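Long-range contacts in putative hexose oxidase (Nonomuraea sp. ATCC 39727, PDB 5AWV), which probably acts as an FAD-dependent oxidase of the sugar carried by glycopeptide antibiotics, and is captured here in complex with teicoplanin: residues Leu295-Glu300 against Val398-Tyr403; Ser364-Gly369 against Asn427-Trp432; Val383-Thr388 against Val445-Ala450; Asp391-Gly396 against Glu438-Thr443. All coordinates share one frame; numbering follows the deposited sequence.

Contact 1. Residues Leu295-Glu300 against Val398-Tyr403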
# COMPACT_ATOMS: atom_id res chain seq x y z
N LEU A 295 8.53 -2.18 17.27
CA LEU A 295 9.52 -1.48 18.05
C LEU A 295 10.03 -0.31 17.28
O LEU A 295 10.69 -0.47 16.30
CB LEU A 295 10.59 -2.44 18.56
CG LEU A 295 11.74 -1.82 19.42
CD1 LEU A 295 11.23 -1.13 20.70
CD2 LEU A 295 12.80 -2.82 19.74
N MET A 296 9.71 0.89 17.74
CA MET A 296 10.01 2.09 17.02
C MET A 296 11.14 2.80 17.76
O MET A 296 10.94 3.22 18.89
CB MET A 296 8.80 2.93 16.93
CG MET A 296 7.59 2.24 16.20
SD MET A 296 6.00 3.01 16.59
CE MET A 296 6.16 4.34 15.45
N ILE A 297 12.31 2.84 17.15
CA ILE A 297 13.52 3.33 17.75
C ILE A 297 13.78 4.65 17.03
O ILE A 297 14.55 4.72 16.07
CB ILE A 297 14.68 2.37 17.62
CG1 ILE A 297 14.32 0.96 18.08
CG2 ILE A 297 15.89 2.88 18.41
CD1 ILE A 297 15.32 -0.05 17.62
N GLY A 298 13.15 5.70 17.55
CA GLY A 298 13.15 7.00 16.93
C GLY A 298 13.58 8.10 17.89
O GLY A 298 13.57 7.89 19.11
N ASN A 299 14.02 9.23 17.34
CA ASN A 299 14.11 10.47 18.17
C ASN A 299 12.72 11.07 18.40
O ASN A 299 11.72 10.80 17.66
CB ASN A 299 15.14 11.50 17.65
CG ASN A 299 14.74 12.11 16.31
OD1 ASN A 299 14.32 11.40 15.40
ND2 ASN A 299 14.78 13.41 16.21
N GLU A 300 12.64 11.85 19.48
CA GLU A 300 11.39 12.54 19.90
C GLU A 300 11.23 13.83 19.10
O GLU A 300 12.14 14.64 19.06
CB GLU A 300 11.42 12.97 21.37
CG GLU A 300 12.13 12.04 22.35
CD GLU A 300 11.16 11.18 23.13
OE1 GLU A 300 10.28 11.77 23.82
OE2 GLU A 300 11.31 9.94 23.07
N VAL A 398 14.71 3.52 13.44
CA VAL A 398 14.65 2.11 13.01
C VAL A 398 13.39 1.52 13.59
O VAL A 398 13.19 1.58 14.83
CB VAL A 398 15.85 1.32 13.50
CG1 VAL A 398 15.72 -0.17 13.10
CG2 VAL A 398 17.09 1.95 12.93
N TRP A 399 12.52 0.99 12.74
CA TRP A 399 11.30 0.30 13.17
C TRP A 399 11.44 -1.20 12.87
O TRP A 399 11.84 -1.57 11.75
CB TRP A 399 10.05 0.81 12.43
CG TRP A 399 9.68 2.21 12.69
CD1 TRP A 399 10.39 3.14 13.40
CD2 TRP A 399 8.49 2.86 12.24
NE1 TRP A 399 9.72 4.32 13.41
CE2 TRP A 399 8.54 4.18 12.71
CE3 TRP A 399 7.37 2.44 11.50
CZ2 TRP A 399 7.52 5.11 12.44
CZ3 TRP A 399 6.34 3.35 11.25
CH2 TRP A 399 6.44 4.68 11.69
N LEU A 400 11.12 -2.03 13.86
CA LEU A 400 11.21 -3.47 13.75
C LEU A 400 9.75 -3.93 13.87
O LEU A 400 9.12 -3.78 14.92
CB LEU A 400 12.08 -4.02 14.84
CG LEU A 400 13.58 -3.64 14.72
CD1 LEU A 400 14.18 -3.37 16.07
CD2 LEU A 400 14.34 -4.75 14.03
N ILE A 401 9.17 -4.35 12.74
CA ILE A 401 7.72 -4.55 12.61
C ILE A 401 7.44 -6.02 12.63
O ILE A 401 8.03 -6.76 11.80
CB ILE A 401 7.27 -3.93 11.25
CG1 ILE A 401 7.72 -2.44 11.12
CG2 ILE A 401 5.79 -3.99 11.05
CD1 ILE A 401 7.59 -1.94 9.66
N GLY A 402 6.59 -6.44 13.56
CA GLY A 402 6.15 -7.85 13.70
C GLY A 402 5.60 -8.42 12.40
O GLY A 402 4.83 -7.77 11.76
N TYR A 403 6.07 -9.59 12.03
CA TYR A 403 5.67 -10.28 10.78
C TYR A 403 5.65 -11.80 11.01
O TYR A 403 5.68 -12.23 12.13
CB TYR A 403 6.59 -9.89 9.67
CG TYR A 403 6.07 -10.13 8.26
CD1 TYR A 403 4.89 -9.58 7.83
CD2 TYR A 403 6.77 -10.97 7.38
CE1 TYR A 403 4.43 -9.77 6.55
CE2 TYR A 403 6.38 -11.16 6.04
CZ TYR A 403 5.19 -10.57 5.64
OH TYR A 403 4.74 -10.74 4.35
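The indole of Trp-399 is the flat group of this contact, and the end of Met-296 lies on one of its faces. Met-296 CE sits over the six-membered ring, 3.8 Å from the centroid of the Trp-399 benzo ring and 26° off its normal, which meets the criteria for a CH-pi contact. Its nearest ring atom is on the rim, Met-296 CE to Trp-399 CZ2 at 3.4 Å. The sulfur stands farther off, Met-296 SD 4.9 Å from the same Trp-399 centroid, a Met-aromatic contact. A bend at chi3 (81°) lays the methyl on the ring after the methionine has run alongside the indole from a shared starting direction. At the pyrrole edge, Trp-399 NE1 is hydrogen-bonded to Tyr-395 OH. Both side chains belong to a non-hydrogen-bonded antiparallel pair, Met-296 with Trp-399.

The flanking pairs, Leu-295 with Leu-400 and Ile-297 with Val-398, are hydrogen-bonded. Leu-295 N reaches Leu-400 O at 2.9 Å in the carbonyl plane, whereas Val-398 N approaches Ile-297 O at 2.9 Å from 37° above it. All four side chains lie on the other face, where Leu-295, Ile-297 and Leu-400 pack on helix 264-280. There Leu-400 CD1 touches both Ile-297 CD1 (3.8 Å) and Leu-295 CD2 (4.0 Å).

Chemically, the contact is aliphatic on the helix side and pairs a thioether with an indole on the other, where the bound aminosugar touches the indole and its acyl group comes within about 4 Å of the Trp-399 side chain (nearest atoms). With its N-H engaged and a methyl over one face, Trp-399 offers that ligand a wall of well-defined orientation.

Contact 2. Residues Ser364-Gly369 against Asn427-Trp432. With N1L (2-amino-2-deoxy-beta-D-glucopyranuronic acid), chain B; T55 (8-methylnonanoic acid), chain Z.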
# COMPACT_ATOMS: atom_id res chain seq x y z
N SER A 364 10.62 12.33 3.00
CA SER A 364 11.20 11.25 3.76
C SER A 364 11.90 10.26 2.85
O SER A 364 11.67 10.23 1.64
CB SER A 364 10.08 10.59 4.60
OG SER A 364 9.23 9.84 3.76
N LYS A 365 12.75 9.44 3.43
CA LYS A 365 13.38 8.30 2.76
C LYS A 365 13.35 7.13 3.70
O LYS A 365 13.81 7.24 4.86
CB LYS A 365 14.83 8.62 2.43
CG LYS A 365 15.69 7.49 1.95
CD LYS A 365 15.32 7.14 0.58
CE LYS A 365 16.25 6.10 -0.00
NZ LYS A 365 15.69 5.68 -1.32
N THR A 366 12.83 5.99 3.22
CA THR A 366 12.78 4.82 3.97
C THR A 366 13.53 3.75 3.21
O THR A 366 13.38 3.62 1.97
CB THR A 366 11.31 4.35 4.18
OG1 THR A 366 10.58 5.29 4.90
CG2 THR A 366 11.26 3.02 4.92
N LYS A 367 14.37 3.02 3.89
CA LYS A 367 15.12 1.89 3.35
C LYS A 367 14.65 0.69 4.13
O LYS A 367 14.16 0.85 5.26
CB LYS A 367 16.62 2.11 3.45
CG LYS A 367 17.06 3.41 2.81
CD LYS A 367 18.50 3.81 2.93
CE LYS A 367 19.42 2.79 2.34
NZ LYS A 367 19.41 2.77 0.85
N ALA A 368 14.78 -0.51 3.60
CA ALA A 368 14.09 -1.69 4.25
C ALA A 368 14.84 -3.01 4.07
O ALA A 368 15.67 -3.17 3.18
CB ALA A 368 12.69 -1.82 3.61
N GLY A 369 14.55 -3.94 4.97
CA GLY A 369 15.08 -5.30 4.96
C GLY A 369 14.10 -6.22 5.64
O GLY A 369 13.26 -5.76 6.45
N ASN A 427 12.54 -1.30 9.00
CA ASN A 427 12.63 -0.09 8.27
C ASN A 427 13.62 0.89 8.90
O ASN A 427 13.76 0.99 10.13
CB ASN A 427 11.26 0.59 8.14
CG ASN A 427 10.35 -0.13 7.13
OD1 ASN A 427 10.78 -1.04 6.44
ND2 ASN A 427 9.12 0.27 7.06
N TYR A 428 14.30 1.58 8.02
CA TYR A 428 15.32 2.61 8.31
C TYR A 428 14.85 3.89 7.69
O TYR A 428 14.84 4.05 6.46
CB TYR A 428 16.69 2.12 7.81
CG TYR A 428 17.11 0.71 8.26
CD1 TYR A 428 16.75 -0.40 7.53
CD2 TYR A 428 17.87 0.49 9.42
CE1 TYR A 428 17.13 -1.66 7.87
CE2 TYR A 428 18.24 -0.79 9.78
CZ TYR A 428 17.87 -1.86 9.00
OH TYR A 428 18.21 -3.12 9.38
N ILE A 429 14.43 4.84 8.53
CA ILE A 429 13.60 5.98 8.18
C ILE A 429 14.24 7.30 8.52
O ILE A 429 14.84 7.43 9.56
CB ILE A 429 12.27 5.94 8.92
CG1 ILE A 429 11.54 4.62 8.63
CG2 ILE A 429 11.30 7.06 8.48
CD1 ILE A 429 10.52 4.30 9.67
N THR A 430 14.19 8.25 7.59
CA THR A 430 14.47 9.65 7.98
C THR A 430 13.53 10.55 7.23
O THR A 430 13.08 10.25 6.13
CB THR A 430 15.99 9.99 7.70
OG1 THR A 430 16.30 11.32 8.20
CG2 THR A 430 16.31 9.98 6.20
N GLY A 431 13.19 11.68 7.84
CA GLY A 431 12.29 12.68 7.28
C GLY A 431 12.84 14.10 7.60
O GLY A 431 13.55 14.29 8.60
N TRP A 432 12.57 15.05 6.71
CA TRP A 432 13.12 16.40 6.90
C TRP A 432 12.09 17.44 6.51
O TRP A 432 11.28 17.23 5.59
CB TRP A 432 14.45 16.52 6.16
CG TRP A 432 14.36 16.25 4.73
CD1 TRP A 432 14.13 17.17 3.73
CD2 TRP A 432 14.46 14.98 4.08
NE1 TRP A 432 14.06 16.54 2.53
CE2 TRP A 432 14.27 15.20 2.71
CE3 TRP A 432 14.66 13.67 4.53
CZ2 TRP A 432 14.34 14.17 1.80
CZ3 TRP A 432 14.65 12.68 3.64
CH2 TRP A 432 14.50 12.91 2.28
C1 N1L B . 4.59 5.08 7.73
C2 N1L B . 6.14 5.45 7.51
C3 N1L B . 6.80 4.63 6.38
C4 N1L B . 6.58 3.17 6.69
C5 N1L B . 5.06 2.86 6.62
C6 N1L B . 4.75 1.35 6.80
N2 N1L B . 6.38 6.86 7.24
O3 N1L B . 8.28 4.88 6.31
O4 N1L B . 7.39 2.28 5.76
O5 N1L B . 4.37 3.58 7.72
O6B N1L B . 4.56 0.93 8.15
O6A N1L B . 5.80 0.57 6.39
CAD T55 Z . 11.24 15.24 10.26
CAE T55 Z . 9.82 15.64 9.95
CAG T55 Z . 8.86 14.49 10.25
CAH T55 Z . 9.10 13.34 9.26
CAI T55 Z . 8.31 12.10 9.66
CAJ T55 Z . 8.55 10.97 8.65
CAK T55 Z . 7.42 9.97 8.80
CAL T55 Z . 7.44 8.90 7.70
CAF T55 Z . 9.49 16.85 10.81
C T55 Z . 6.35 7.87 8.02
O T55 Z . 5.58 7.98 9.00
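Lys-367 NZ is the best-held polar atom: two carboxylates grip it, through salt bridges to Asp-477 and Asp-475, and the lysine also makes a cation-pi contact with Tyr-449. Asp-475 takes Lys-365 NZ as well, so one acid ties together two lysines that share a face of strand 364-369. Bends at chi3 and chi4 carry the Lys-367 ammonium away from the partner strand.

Between the strands, which run antiparallel at 169°, four backbone bonds form two hydrogen-bonded pairs. Lys-365 N to Thr-430 O, 2.8 Å, comes in nearly along the C=O axis, while Lys-367 N to Tyr-428 O, also 2.8 Å, lies in the carbonyl plane. Trp-432, with CG in the crowded position between N and C (chi1 58°), folds its ring back over the start of the partner strand. Trp-432 CZ3 thereby touches Ser-364 CA at 3.7 Å, and Ser-364 N stands over one ring face.

The opposite face of the sheet is the ligand side. Thr-366 OG1 stands beside Ile-429 CG1 at 3.9 Å. The hydroxyl also pairs with the aminoglucuronic acid, Thr-366 OG1 to N1L O3 at 2.7 Å, a hydrogen bond in a pocket that includes Asn-427. N1L N2 lies 1.3 Å from T55 C, an amide linkage. The acyl chain runs on past Gly-431, which has no side chain to obstruct it; its end meets Gly-431 O at 3.0 Å from T55 CAD.

Strand 363-371 is one of the two outermost strands of its sheet within the chain. Strand 424-432 lies between it and strand 395-402, with helix 438-452 packed on the Tyr-428 and Thr-430 face.

Contact 3. Residues Val383-Thr388 against Val445-Ala450; sequences VYENMT and VRKLYA
Leu-448 and Asn-386 form the tight part of this helix pair, whereas Lys-447 and Glu-385 make up its loose, solvent-facing margin. On the tight side, Leu-448 CD1 packs against Asn-386 CB at 3.8 Å and reaches on to Val-383 CA at 4.2 Å. The Asn-386 amide carbon rests on the opposing helix backbone, with Asn-386 CG 3.7 Å from Leu-448 CA. The closest CA pair, Asn-386 CA and Leu-448 CA, is 5.7 Å apart, with the segment axes 9.5 Å apart.

At the margin Lys-447 extends across the Asn-386 amide and hooks back at chi4 (-83°). The outcome is one hydrogen bond, Lys-447 NZ to Asn-386 OD1 at 3.0 Å, with the ammonium 31° above the carbonyl plane. Asp-451 joins both partners: it forms a salt bridge with Lys-447 NZ and accepts from Asn-386 ND2, which also donates to Ala-382 O. Glu-385 OE1 is 4.1 Å from Lys-447 NZ, beyond a salt bridge, so any attraction there is probably weak.

The helices, 377-387 and 438-452, run nearly antiparallel (168°). Leu-448 bears on Tyr-428 of strand 424-432 beneath them, and Val-383 continues the packing to Phe-267 of helix 264-280.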
# COMPACT_ATOMS: atom_id res chain seq x y z
N VAL A 383 23.26 -0.01 14.73
CA VAL A 383 22.07 0.77 14.96
C VAL A 383 22.29 1.83 16.11
O VAL A 383 21.91 3.01 15.99
CB VAL A 383 20.87 -0.14 15.30
CG1 VAL A 383 19.71 0.64 15.74
CG2 VAL A 383 20.50 -1.04 14.10
N TYR A 384 22.81 1.35 17.25
CA TYR A 384 23.05 2.26 18.41
C TYR A 384 23.90 3.41 17.99
O TYR A 384 23.57 4.52 18.31
CB TYR A 384 23.68 1.54 19.57
CG TYR A 384 23.75 2.40 20.79
CD1 TYR A 384 22.61 2.70 21.47
CD2 TYR A 384 24.97 2.92 21.27
CE1 TYR A 384 22.60 3.47 22.59
CE2 TYR A 384 24.98 3.71 22.42
CZ TYR A 384 23.79 3.98 23.05
OH TYR A 384 23.68 4.76 24.14
N GLU A 385 25.00 3.13 17.31
CA GLU A 385 25.95 4.13 16.91
C GLU A 385 25.32 5.20 16.04
O GLU A 385 25.48 6.38 16.32
CB GLU A 385 27.17 3.49 16.22
CG GLU A 385 28.07 4.37 15.30
CD GLU A 385 28.49 5.71 15.88
OE1 GLU A 385 28.80 6.66 15.09
OE2 GLU A 385 28.52 5.81 17.14
N ASN A 386 24.59 4.82 14.97
CA ASN A 386 23.97 5.82 14.15
C ASN A 386 22.80 6.54 14.82
O ASN A 386 22.56 7.78 14.64
CB ASN A 386 23.65 5.15 12.76
CG ASN A 386 24.86 4.79 11.99
OD1 ASN A 386 25.41 5.63 11.31
ND2 ASN A 386 25.33 3.59 12.08
N MET A 387 22.04 5.84 15.66
CA MET A 387 20.91 6.48 16.32
C MET A 387 21.33 7.51 17.41
O MET A 387 20.51 8.31 17.83
CB MET A 387 19.98 5.43 16.97
CG MET A 387 19.05 4.66 16.02
SD MET A 387 18.09 5.69 14.91
CE MET A 387 17.16 6.63 16.10
N THR A 388 22.55 7.36 17.94
CA THR A 388 23.07 8.29 18.93
C THR A 388 23.91 9.39 18.33
O THR A 388 24.37 10.24 19.09
CB THR A 388 23.85 7.53 20.04
OG1 THR A 388 24.84 6.67 19.50
CG2 THR A 388 22.94 6.75 20.82
N VAL A 445 20.76 8.28 6.77
CA VAL A 445 20.03 6.98 6.67
C VAL A 445 20.82 5.96 5.85
O VAL A 445 20.84 4.75 6.19
CB VAL A 445 18.60 7.26 6.14
CG1 VAL A 445 18.58 7.46 4.62
CG2 VAL A 445 17.67 6.16 6.55
N ARG A 446 21.54 6.43 4.81
CA ARG A 446 22.36 5.59 4.01
C ARG A 446 23.55 5.05 4.79
O ARG A 446 23.92 3.90 4.63
CB ARG A 446 22.83 6.23 2.70
CG ARG A 446 21.70 6.49 1.75
CD ARG A 446 22.08 7.46 0.66
NE ARG A 446 21.07 7.42 -0.39
CZ ARG A 446 20.89 8.36 -1.31
NH1 ARG A 446 21.67 9.44 -1.35
NH2 ARG A 446 19.94 8.20 -2.21
N LYS A 447 24.09 5.86 5.71
CA LYS A 447 25.21 5.34 6.53
C LYS A 447 24.64 4.28 7.49
O LYS A 447 25.25 3.27 7.66
CB LYS A 447 25.95 6.49 7.30
CG LYS A 447 27.13 6.02 8.12
CD LYS A 447 27.75 7.17 8.94
CE LYS A 447 28.92 6.58 9.77
NZ LYS A 447 28.38 5.97 11.03
N LEU A 448 23.53 4.58 8.15
CA LEU A 448 22.85 3.64 9.05
C LEU A 448 22.65 2.27 8.37
O LEU A 448 23.05 1.20 8.90
CB LEU A 448 21.54 4.23 9.49
CG LEU A 448 20.49 3.29 10.12
CD1 LEU A 448 21.03 2.69 11.39
CD2 LEU A 448 19.23 4.09 10.41
N TYR A 449 22.15 2.33 7.12
CA TYR A 449 21.82 1.11 6.39
C TYR A 449 23.04 0.37 6.00
O TYR A 449 23.13 -0.79 6.29
CB TYR A 449 20.95 1.47 5.17
CG TYR A 449 20.25 0.34 4.49
CD1 TYR A 449 18.98 -0.04 4.92
CD2 TYR A 449 20.71 -0.12 3.26
CE1 TYR A 449 18.21 -0.95 4.19
CE2 TYR A 449 19.96 -1.04 2.52
CZ TYR A 449 18.72 -1.47 3.02
OH TYR A 449 17.98 -2.38 2.29
N ALA A 450 24.01 1.07 5.40
CA ALA A 450 25.27 0.48 4.98
C ALA A 450 26.06 -0.09 6.18
O ALA A 450 26.64 -1.17 6.07
CB ALA A 450 26.12 1.50 4.23

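Contact 4. Residues Asp391-Gly396 against Glu438-Thr443; sequences DGIDYG and EAKHLT. With T55 (8-methylnonanoic acid), chain Z.
His-441 turns its imidazole toward the loop by placing CG beside its own backbone N (chi1 -66°). In this conformation NE2 accepts the backbone N-H of Asp-394: Asp-394 N to His-441 NE2 is 3.1 Å, nearly straight at 167°, with the donor 25° out of the ring plane. The other ring nitrogen, ND1, is held by Asn-437 O, just before the helix.

Ile-393 has CG1 beside the backbone N and a further bend at chi2, so that CD1 is swung over the ring. Ile-393 CD1 is 4.3 Å from the His-441 centroid, almost on the normal, a CH-pi contact. Its other branch is also engaged, Ile-393 CG2 touching His-441 CD2 at 3.9 Å.

Lys-440 is extended through chi3 and bends only at chi4. This lays its methylene end along the loop, Lys-440 CE 3.3 Å from Asp-391 O and 3.5 Å from Gly-392 CA. The absence of a side chain at Gly-392 makes room for it, and the positive phi independently suits glycine.

Asp-394 crosses the imidazole at about a right angle. Its CB meets the branched tip of the bound acyl chain, Asp-394 CB to T55 CAD at 3.3 Å, and Tyr-395 CB joins it at 3.5 Å from the same CAD atom. Asp-394 OD2 binds Ala-433 N.

Since NE2 accepts while ND1 faces a carbonyl oxygen, the pattern is consistent with a neutral His-441 protonated on ND1, despite the nearby carboxylate.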
# COMPACT_ATOMS: atom_id res chain seq x y z
N ASP A 391 22.99 14.44 14.80
CA ASP A 391 22.94 15.89 14.88
C ASP A 391 22.52 16.43 13.52
O ASP A 391 23.04 16.03 12.49
CB ASP A 391 24.30 16.47 15.29
CG ASP A 391 24.61 16.25 16.80
OD1 ASP A 391 23.65 16.09 17.60
OD2 ASP A 391 25.81 16.24 17.18
N GLY A 392 21.54 17.30 13.55
CA GLY A 392 20.98 17.92 12.35
C GLY A 392 19.87 17.10 11.71
O GLY A 392 19.26 17.55 10.76
N ILE A 393 19.56 15.94 12.27
CA ILE A 393 18.54 15.06 11.69
C ILE A 393 17.25 15.35 12.35
O ILE A 393 17.14 15.20 13.57
CB ILE A 393 18.90 13.58 11.89
CG1 ILE A 393 20.30 13.33 11.38
CG2 ILE A 393 17.79 12.69 11.26
CD1 ILE A 393 20.47 13.76 9.91
N ASP A 394 16.27 15.83 11.57
CA ASP A 394 14.95 16.11 12.08
C ASP A 394 14.22 14.91 12.66
O ASP A 394 13.67 14.97 13.77
CB ASP A 394 14.05 16.75 11.00
CG ASP A 394 14.51 18.16 10.55
OD1 ASP A 394 15.39 18.73 11.20
OD2 ASP A 394 14.00 18.65 9.52
N TYR A 395 14.14 13.82 11.88
CA TYR A 395 13.60 12.53 12.39
C TYR A 395 14.37 11.44 11.77
O TYR A 395 14.68 11.51 10.59
CB TYR A 395 12.13 12.33 12.02
CG TYR A 395 11.57 10.98 12.49
CD1 TYR A 395 11.36 10.73 13.85
CD2 TYR A 395 11.21 9.97 11.58
CE1 TYR A 395 10.88 9.51 14.31
CE2 TYR A 395 10.68 8.76 12.01
CZ TYR A 395 10.55 8.51 13.36
OH TYR A 395 10.03 7.33 13.79
N GLY A 396 14.82 10.52 12.61
CA GLY A 396 15.50 9.36 12.17
C GLY A 396 15.04 8.22 13.06
O GLY A 396 14.85 8.42 14.30
N GLU A 438 17.84 18.01 2.68
CA GLU A 438 17.76 16.64 2.13
C GLU A 438 19.09 15.86 2.13
O GLU A 438 19.13 14.71 2.54
CB GLU A 438 17.20 16.64 0.69
CG GLU A 438 17.29 15.27 0.02
CD GLU A 438 16.78 15.25 -1.39
OE1 GLU A 438 15.62 14.90 -1.62
OE2 GLU A 438 17.56 15.58 -2.28
N ALA A 439 20.18 16.46 1.65
CA ALA A 439 21.39 15.70 1.44
C ALA A 439 21.95 15.17 2.75
O ALA A 439 22.45 14.04 2.81
CB ALA A 439 22.46 16.54 0.70
N LYS A 440 21.83 15.95 3.81
CA LYS A 440 22.35 15.55 5.14
C LYS A 440 21.52 14.34 5.73
O LYS A 440 22.09 13.42 6.35
CB LYS A 440 22.25 16.75 6.06
CG LYS A 440 22.89 16.57 7.39
CD LYS A 440 22.64 17.81 8.25
CE LYS A 440 23.20 17.65 9.66
NZ LYS A 440 24.69 17.54 9.76
N HIS A 441 20.22 14.35 5.51
CA HIS A 441 19.35 13.24 5.94
C HIS A 441 19.56 11.97 5.10
O HIS A 441 19.65 10.89 5.65
CB HIS A 441 17.93 13.61 5.91
CG HIS A 441 17.55 14.65 6.90
ND1 HIS A 441 18.00 15.95 6.81
CD2 HIS A 441 16.77 14.59 8.00
CE1 HIS A 441 17.51 16.65 7.81
NE2 HIS A 441 16.76 15.85 8.55
N LEU A 442 19.66 12.09 3.78
CA LEU A 442 20.01 10.97 2.95
C LEU A 442 21.31 10.37 3.40
O LEU A 442 21.45 9.16 3.46
CB LEU A 442 20.10 11.36 1.47
CG LEU A 442 18.75 11.79 0.81
CD1 LEU A 442 18.91 12.01 -0.69
CD2 LEU A 442 17.61 10.82 1.03
N THR A 443 22.29 11.21 3.68
CA THR A 443 23.58 10.72 4.13
C THR A 443 23.49 9.85 5.38
O THR A 443 24.11 8.80 5.45
CB THR A 443 24.57 11.91 4.34
OG1 THR A 443 24.85 12.50 3.05
CG2 THR A 443 25.86 11.42 4.94
CAD T55 Z . 11.24 15.24 10.26
CAE T55 Z . 9.82 15.64 9.95
CAG T55 Z . 8.86 14.49 10.25
CAH T55 Z . 9.10 13.34 9.26
CAI T55 Z . 8.31 12.10 9.66
CAJ T55 Z . 8.55 10.97 8.65
CAK T55 Z . 7.42 9.97 8.80
CAL T55 Z . 7.44 8.90 7.70
CAF T55 Z . 9.49 16.85 10.81
C T55 Z . 6.35 7.87 8.02
O T55 Z . 5.58 7.98 9.00

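Contacts 1 and 2 lie in one antiparallel sheet, ordered 291-298, 395-402, 424-432, 363-371, with centres 11 Å apart; Trp-399 O to Asn-427 N, 2.9 Å, joins them. Contacts 3 and 4 share helix 438-452, again 11 Å apart, and along the chain contact 4 is nested within contact 3. Every other pairing crosses, so the segments from 295 to 450 are interwoven. From 363 to 452 the chain runs strand, helix, strand, strand, helix, and both helices pack on the Val-398 and Tyr-428 face of the sheet. Contacts 1 and 2 turn the opposite face to the aminosugar, and contacts 2 and 4 both touch its acyl chain: a helix-backed sheet walls the bound ligand.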